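Local coordinates for UDP-glucose:anthocyanidin 3-O-glucosyltransferase (Clitoria ternatea, PDB 4REL), which is a plant glycosyltransferase of the GT-B fold, in which two Rossmann-like domains face each other across a cleft, at residues S141-F146 / P220-Y225; K207-N212 / S228-L233. All blocks are in the same frame, centred on the assembly; numbering follows the deposited sequence.

Interaction 1 (S141-F146 / P220-Y225); sequences SLSLYF and PLFVKY
S143 points its side chain between F222 and Y225, two aromatic residues one turn apart on the helix. These three residues bury similar amounts of surface and carry the contact. The S143 hydroxyl approaches the F222 ring at its edge, in the ring plane. Its OG lies 3.0 Å from F222 CD1 and nearly as close to CE1, so it faces that side of the rim. S143 is modelled in two conformers and one is described here, so the short approach of OG to the F222 rim is doubtful in detail. In this copy OG is anti to the carbonyl carbon (chi1 -77°). The same OG lies 3.6 Å from Y225 CD2, coming to that ring obliquely. No hydrogen bond joins the two segments.

Both aromatic side chains reach out from the helix in the same way. In Y225 CG is anti to the backbone N (chi1 178°), and the phenol OH ends 3.7 Å from F146 CB. That OH is hydrogen-bonded to N147, just after 141-146, and N147 also binds S143 O. One side chain thus ties the tyrosine to the turn it rests on. At the other end of the contact L142 CB sits near the F222 ring plane, 4.2 Å from CZ.

The contact is largely buried. It lays helix 220-229 against the loop between strand 131-135 and helix 148-157. Y145 of this loop touches the bound KMP. M226 of the helix also touches L142, S143 and F146. W135 of strand 131-135 meets L142, and F222 reaches Y235 of strand 233-235.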
loop_
_atom_site.group_PDB
_atom_site.type_symbol
_atom_site.label_atom_id
_atom_site.label_comp_id
_atom_site.label_asym_id
_atom_site.label_seq_id
_atom_site.Cartn_x
_atom_site.Cartn_y
_atom_site.Cartn_z
ATOM N N SER A 141 -7.440 6.221 5.421
ATOM C CA SER A 141 -8.180 5.203 6.159
ATOM C C SER A 141 -7.874 5.247 7.655
ATOM O O SER A 141 -8.600 4.665 8.442
ATOM C CB SER A 141 -7.944 3.805 5.576
ATOM O OG SER A 141 -6.637 3.366 5.857
ATOM N N LEU A 142 -6.815 5.956 8.053
ATOM C CA LEU A 142 -6.507 6.119 9.484
ATOM C C LEU A 142 -7.707 6.623 10.283
ATOM O O LEU A 142 -7.923 6.210 11.427
ATOM C CB LEU A 142 -5.338 7.094 9.686
ATOM C CG LEU A 142 -3.938 6.518 9.523
ATOM C CD1 LEU A 142 -2.931 7.655 9.495
ATOM C CD2 LEU A 142 -3.661 5.562 10.671
ATOM N N SER A 143 -8.488 7.509 9.675
ATOM C CA SER A 143 -9.613 8.128 10.369
ATOM C C SER A 143 -10.696 7.140 10.763
ATOM O O SER A 143 -11.350 7.306 11.793
ATOM C CB SER A 143 -10.204 9.255 9.526
ATOM O OG SER A 143 -9.381 10.392 9.619
ATOM N N LEU A 144 -10.874 6.110 9.943
ATOM C CA LEU A 144 -11.917 5.117 10.173
ATOM C C LEU A 144 -11.830 4.485 11.557
ATOM O O LEU A 144 -12.847 4.274 12.219
ATOM C CB LEU A 144 -11.839 4.013 9.116
ATOM C CG LEU A 144 -11.866 4.460 7.660
ATOM C CD1 LEU A 144 -11.654 3.260 6.746
ATOM C CD2 LEU A 144 -13.188 5.135 7.359
ATOM N N TYR A 145 -10.606 4.195 11.996
ATOM C CA TYR A 145 -10.397 3.416 13.211
ATOM C C TYR A 145 -10.695 4.182 14.497
ATOM O O TYR A 145 -10.792 3.592 15.571
ATOM C CB TYR A 145 -8.992 2.790 13.183
ATOM C CG TYR A 145 -8.888 1.887 11.977
ATOM C CD1 TYR A 145 -9.534 0.663 11.965
ATOM C CD2 TYR A 145 -8.233 2.300 10.823
ATOM C CE1 TYR A 145 -9.500 -0.157 10.855
ATOM C CE2 TYR A 145 -8.185 1.480 9.703
ATOM C CZ TYR A 145 -8.820 0.254 9.731
ATOM O OH TYR A 145 -8.792 -0.573 8.631
ATOM N N PHE A 146 -10.884 5.492 14.372
ATOM C CA PHE A 146 -11.306 6.316 15.499
ATOM C C PHE A 146 -12.804 6.578 15.517
ATOM O O PHE A 146 -13.303 7.322 16.371
ATOM C CB PHE A 146 -10.539 7.632 15.486
ATOM C CG PHE A 146 -9.078 7.462 15.758
ATOM C CD1 PHE A 146 -8.585 7.615 17.045
ATOM C CD2 PHE A 146 -8.200 7.125 14.737
ATOM C CE1 PHE A 146 -7.236 7.448 17.313
ATOM C CE2 PHE A 146 -6.851 6.949 15.000
ATOM C CZ PHE A 146 -6.371 7.116 16.285
ATOM N N PRO A 220 -6.226 18.692 4.258
ATOM C CA PRO A 220 -5.638 19.351 5.431
ATOM C C PRO A 220 -6.445 19.138 6.719
ATOM O O PRO A 220 -5.848 19.014 7.792
ATOM C CB PRO A 220 -5.629 20.830 5.033
ATOM C CG PRO A 220 -5.567 20.813 3.541
ATOM C CD PRO A 220 -6.345 19.602 3.104
ATOM N N LEU A 221 -7.774 19.091 6.623
ATOM C CA LEU A 221 -8.602 18.819 7.805
ATOM C C LEU A 221 -8.429 17.402 8.335
ATOM O O LEU A 221 -8.462 17.180 9.545
ATOM C CB LEU A 221 -10.084 19.078 7.518
ATOM C CG LEU A 221 -10.619 20.426 7.986
ATOM C CD1 LEU A 221 -9.869 21.568 7.319
ATOM C CD2 LEU A 221 -12.115 20.522 7.719
ATOM N N PHE A 222 -8.272 16.436 7.431
ATOM C CA PHE A 222 -7.957 15.082 7.855
ATOM C C PHE A 222 -6.627 15.074 8.606
ATOM O O PHE A 222 -6.494 14.411 9.640
ATOM C CB PHE A 222 -7.913 14.109 6.664
ATOM C CG PHE A 222 -7.088 12.886 6.924
ATOM C CD1 PHE A 222 -7.604 11.820 7.644
ATOM C CD2 PHE A 222 -5.780 12.802 6.453
ATOM C CE1 PHE A 222 -6.816 10.684 7.897
ATOM C CE2 PHE A 222 -5.005 11.682 6.701
ATOM C CZ PHE A 222 -5.524 10.626 7.424
ATOM N N VAL A 223 -5.641 15.806 8.089
ATOM C CA VAL A 223 -4.327 15.817 8.709
ATOM C C VAL A 223 -4.442 16.422 10.097
ATOM O O VAL A 223 -3.909 15.867 11.057
ATOM C CB VAL A 223 -3.293 16.582 7.863
ATOM C CG1 VAL A 223 -1.964 16.686 8.600
ATOM C CG2 VAL A 223 -3.107 15.895 6.506
ATOM N N LYS A 224 -5.166 17.539 10.208
ATOM C CA LYS A 224 -5.385 18.168 11.513
ATOM C C LYS A 224 -6.121 17.240 12.465
ATOM O O LYS A 224 -5.760 17.135 13.630
ATOM C CB LYS A 224 -6.148 19.489 11.382
ATOM C CG LYS A 224 -5.305 20.624 10.849
ATOM C CD LYS A 224 -6.055 21.943 10.953
ATOM C CE LYS A 224 -5.163 23.108 10.554
ATOM N NZ LYS A 224 -5.840 24.418 10.759
ATOM N N TYR A 225 -7.148 16.564 11.964
ATOM C CA TYR A 225 -7.872 15.599 12.785
ATOM C C TYR A 225 -6.940 14.514 13.337
ATOM O O TYR A 225 -6.983 14.196 14.528
ATOM C CB TYR A 225 -9.029 14.975 11.994
ATOM C CG TYR A 225 -9.803 13.919 12.754
ATOM C CD1 TYR A 225 -10.748 14.275 13.707
ATOM C CD2 TYR A 225 -9.599 12.566 12.505
ATOM C CE1 TYR A 225 -11.468 13.310 14.394
ATOM C CE2 TYR A 225 -10.313 11.592 13.190
ATOM C CZ TYR A 225 -11.242 11.974 14.131
ATOM O OH TYR A 225 -11.957 11.025 14.810
#

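Interaction 2 (K207-N212 / S228-L233); sequences KAVVVN and SKLQSL
Q231 meets K207 through its flat carboxamide, with OE1 3.8 Å from K207 CA. The flat groups here are an amide and a carbonyl. The amide is held from its other end, where NE2 is hydrogen-bonded to P204 O. Closer to the backbone, Q231 CB touches K207 O. The second flat group is the S232 carbonyl. V209 N donates to S232 O at 2.9 Å, and the bond is nearly straight (169° at the hydrogen). The donor is tilted 21° from the carbonyl plane. A208 CA adds a CA-H...O contact to the same oxygen at 3.5 Å.

The V209 bond starts a parallel pairing. V209 faces L233 in a beta bridge, and its backbone is bonded to S232 and also to L234, one residue either side of L233. Before the bridge, S232 CB lies 3.9 Å from A208 CB.

V209 and L233 put their side chains on the same face of the sheet. V209 CG2 lies 3.9 Å from both L230 CD1 and L230 CD2. The two side chains cross at about a right angle. Further along, V211 CG2 meets L233 CD1 at 3.6 Å, and here the side chains cross obliquely. This makes a small aliphatic patch of V209, V211, L230 and L233.

The contact closes a beta-alpha-beta unit: strand 208-211, helix 220-229 and strand 233-235. V223 and M226 of the helix pack on L233. On its other side strand 208-211 is bonded to strand 131-135, through A133 and W135. Strand 233-235 is the outermost strand on this side of the seven-stranded parallel sheet.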
loop_
_atom_site.group_PDB
_atom_site.type_symbol
_atom_site.label_atom_id
_atom_site.label_comp_id
_atom_site.label_asym_id
_atom_site.label_seq_id
_atom_site.Cartn_x
_atom_site.Cartn_y
_atom_site.Cartn_z
ATOM N N LYS A 207 4.621 6.647 20.142
ATOM C CA LYS A 207 5.427 7.862 20.256
ATOM C C LYS A 207 5.271 8.718 19.000
ATOM O O LYS A 207 5.222 9.958 19.071
ATOM C CB LYS A 207 6.893 7.475 20.475
ATOM C CG LYS A 207 7.870 8.642 20.485
ATOM C CD LYS A 207 7.683 9.544 21.690
ATOM C CE LYS A 207 8.862 10.516 21.807
ATOM N NZ LYS A 207 8.810 11.332 23.057
ATOM N N ALA A 208 5.184 8.051 17.852
ATOM C CA ALA A 208 4.885 8.707 16.585
ATOM C C ALA A 208 4.229 7.714 15.632
ATOM O O ALA A 208 4.454 6.500 15.729
ATOM C CB ALA A 208 6.159 9.285 15.961
ATOM N N VAL A 209 3.400 8.225 14.728
ATOM C CA VAL A 209 2.868 7.416 13.648
ATOM C C VAL A 209 3.490 7.952 12.366
ATOM O O VAL A 209 3.417 9.158 12.088
ATOM C CB VAL A 209 1.320 7.487 13.569
ATOM C CG1 VAL A 209 0.819 6.760 12.330
ATOM C CG2 VAL A 209 0.691 6.882 14.821
ATOM N N VAL A 210 4.131 7.067 11.608
ATOM C CA VAL A 210 4.818 7.455 10.376
ATOM C C VAL A 210 3.983 7.013 9.172
ATOM O O VAL A 210 3.739 5.815 8.982
ATOM C CB VAL A 210 6.216 6.816 10.304
ATOM C CG1 VAL A 210 6.883 7.120 8.954
ATOM C CG2 VAL A 210 7.089 7.346 11.432
ATOM N N VAL A 211 3.534 7.984 8.374
ATOM C CA VAL A 211 2.676 7.691 7.231
ATOM C C VAL A 211 3.515 7.663 5.960
ATOM O O VAL A 211 4.277 8.588 5.691
ATOM C CB VAL A 211 1.538 8.728 7.076
ATOM C CG1 VAL A 211 0.709 8.407 5.836
ATOM C CG2 VAL A 211 0.645 8.747 8.310
ATOM N N ASN A 212 3.350 6.600 5.177
ATOM C CA ASN A 212 4.131 6.368 3.965
ATOM C C ASN A 212 3.469 7.076 2.783
ATOM O O ASN A 212 3.043 6.437 1.825
ATOM C CB ASN A 212 4.173 4.861 3.686
ATOM C CG ASN A 212 5.278 4.468 2.726
ATOM O OD1 ASN A 212 6.411 4.951 2.833
ATOM N ND2 ASN A 212 4.952 3.588 1.771
ATOM N N SER A 228 -4.705 15.596 16.113
ATOM C CA SER A 228 -5.419 15.753 17.376
ATOM C C SER A 228 -5.601 14.417 18.102
ATOM O O SER A 228 -5.920 14.384 19.289
ATOM C CB SER A 228 -6.780 16.410 17.154
ATOM O OG SER A 228 -7.728 15.464 16.708
ATOM N N LYS A 229 -5.390 13.317 17.389
ATOM C CA LYS A 229 -5.580 11.987 17.969
ATOM C C LYS A 229 -4.282 11.313 18.379
ATOM O O LYS A 229 -4.299 10.363 19.161
ATOM C CB LYS A 229 -6.301 11.074 16.973
ATOM C CG LYS A 229 -7.725 11.524 16.642
ATOM C CD LYS A 229 -8.646 11.398 17.858
ATOM C CE LYS A 229 -10.077 11.786 17.511
ATOM N NZ LYS A 229 -11.045 11.416 18.594
ATOM N N LEU A 230 -3.167 11.784 17.830
ATOM C CA LEU A 230 -1.890 11.080 17.967
ATOM C C LEU A 230 -0.849 11.910 18.700
ATOM O O LEU A 230 -0.944 13.136 18.744
ATOM C CB LEU A 230 -1.362 10.680 16.581
ATOM C CG LEU A 230 -2.309 9.840 15.713
ATOM C CD1 LEU A 230 -1.797 9.771 14.271
ATOM C CD2 LEU A 230 -2.522 8.434 16.283
ATOM N N GLN A 231 0.161 11.245 19.262
ATOM C CA GLN A 231 1.245 11.964 19.918
ATOM C C GLN A 231 2.057 12.754 18.907
ATOM O O GLN A 231 2.495 13.869 19.180
ATOM C CB GLN A 231 2.154 11.000 20.690
ATOM C CG GLN A 231 1.430 10.259 21.793
ATOM C CD GLN A 231 2.355 9.416 22.644
ATOM O OE1 GLN A 231 3.514 9.778 22.880
ATOM N NE2 GLN A 231 1.845 8.287 23.124
ATOM N N SER A 232 2.237 12.171 17.729
ATOM C CA SER A 232 2.999 12.802 16.656
ATOM C C SER A 232 2.640 12.138 15.339
ATOM O O SER A 232 2.579 10.909 15.262
ATOM C CB SER A 232 4.502 12.664 16.921
ATOM O OG SER A 232 5.259 13.258 15.882
ATOM N N LEU A 233 2.368 12.943 14.314
ATOM C CA LEU A 233 2.076 12.417 12.989
ATOM C C LEU A 233 3.162 12.876 12.046
ATOM O O LEU A 233 3.342 14.080 11.852
ATOM C CB LEU A 233 0.726 12.938 12.484
ATOM C CG LEU A 233 0.286 12.507 11.080
ATOM C CD1 LEU A 233 -0.019 11.003 11.013
ATOM C CD2 LEU A 233 -0.942 13.314 10.662
#

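Along the chain the order is 141-146, 207-212, 220-225, 228-233, so the two contacts cross rather than nest. Interaction 1 closes the long loop, bringing the segment after strand 131-135 back to a helix 74 residues later. Interaction 2 closes the short one, a single beta-alpha-beta crossover. Helix 220-229 serves both: its first turns belong to interaction 1 and its end leads into interaction 2. The contacts also touch directly. F146 packs on K229 and L230, and L142 on V211. Together they tie the loop that contributes Y145 to the KMP pocket to helix 220-229 and the two strands, 208-211 and 233-235, at one edge of the seven-stranded sheet.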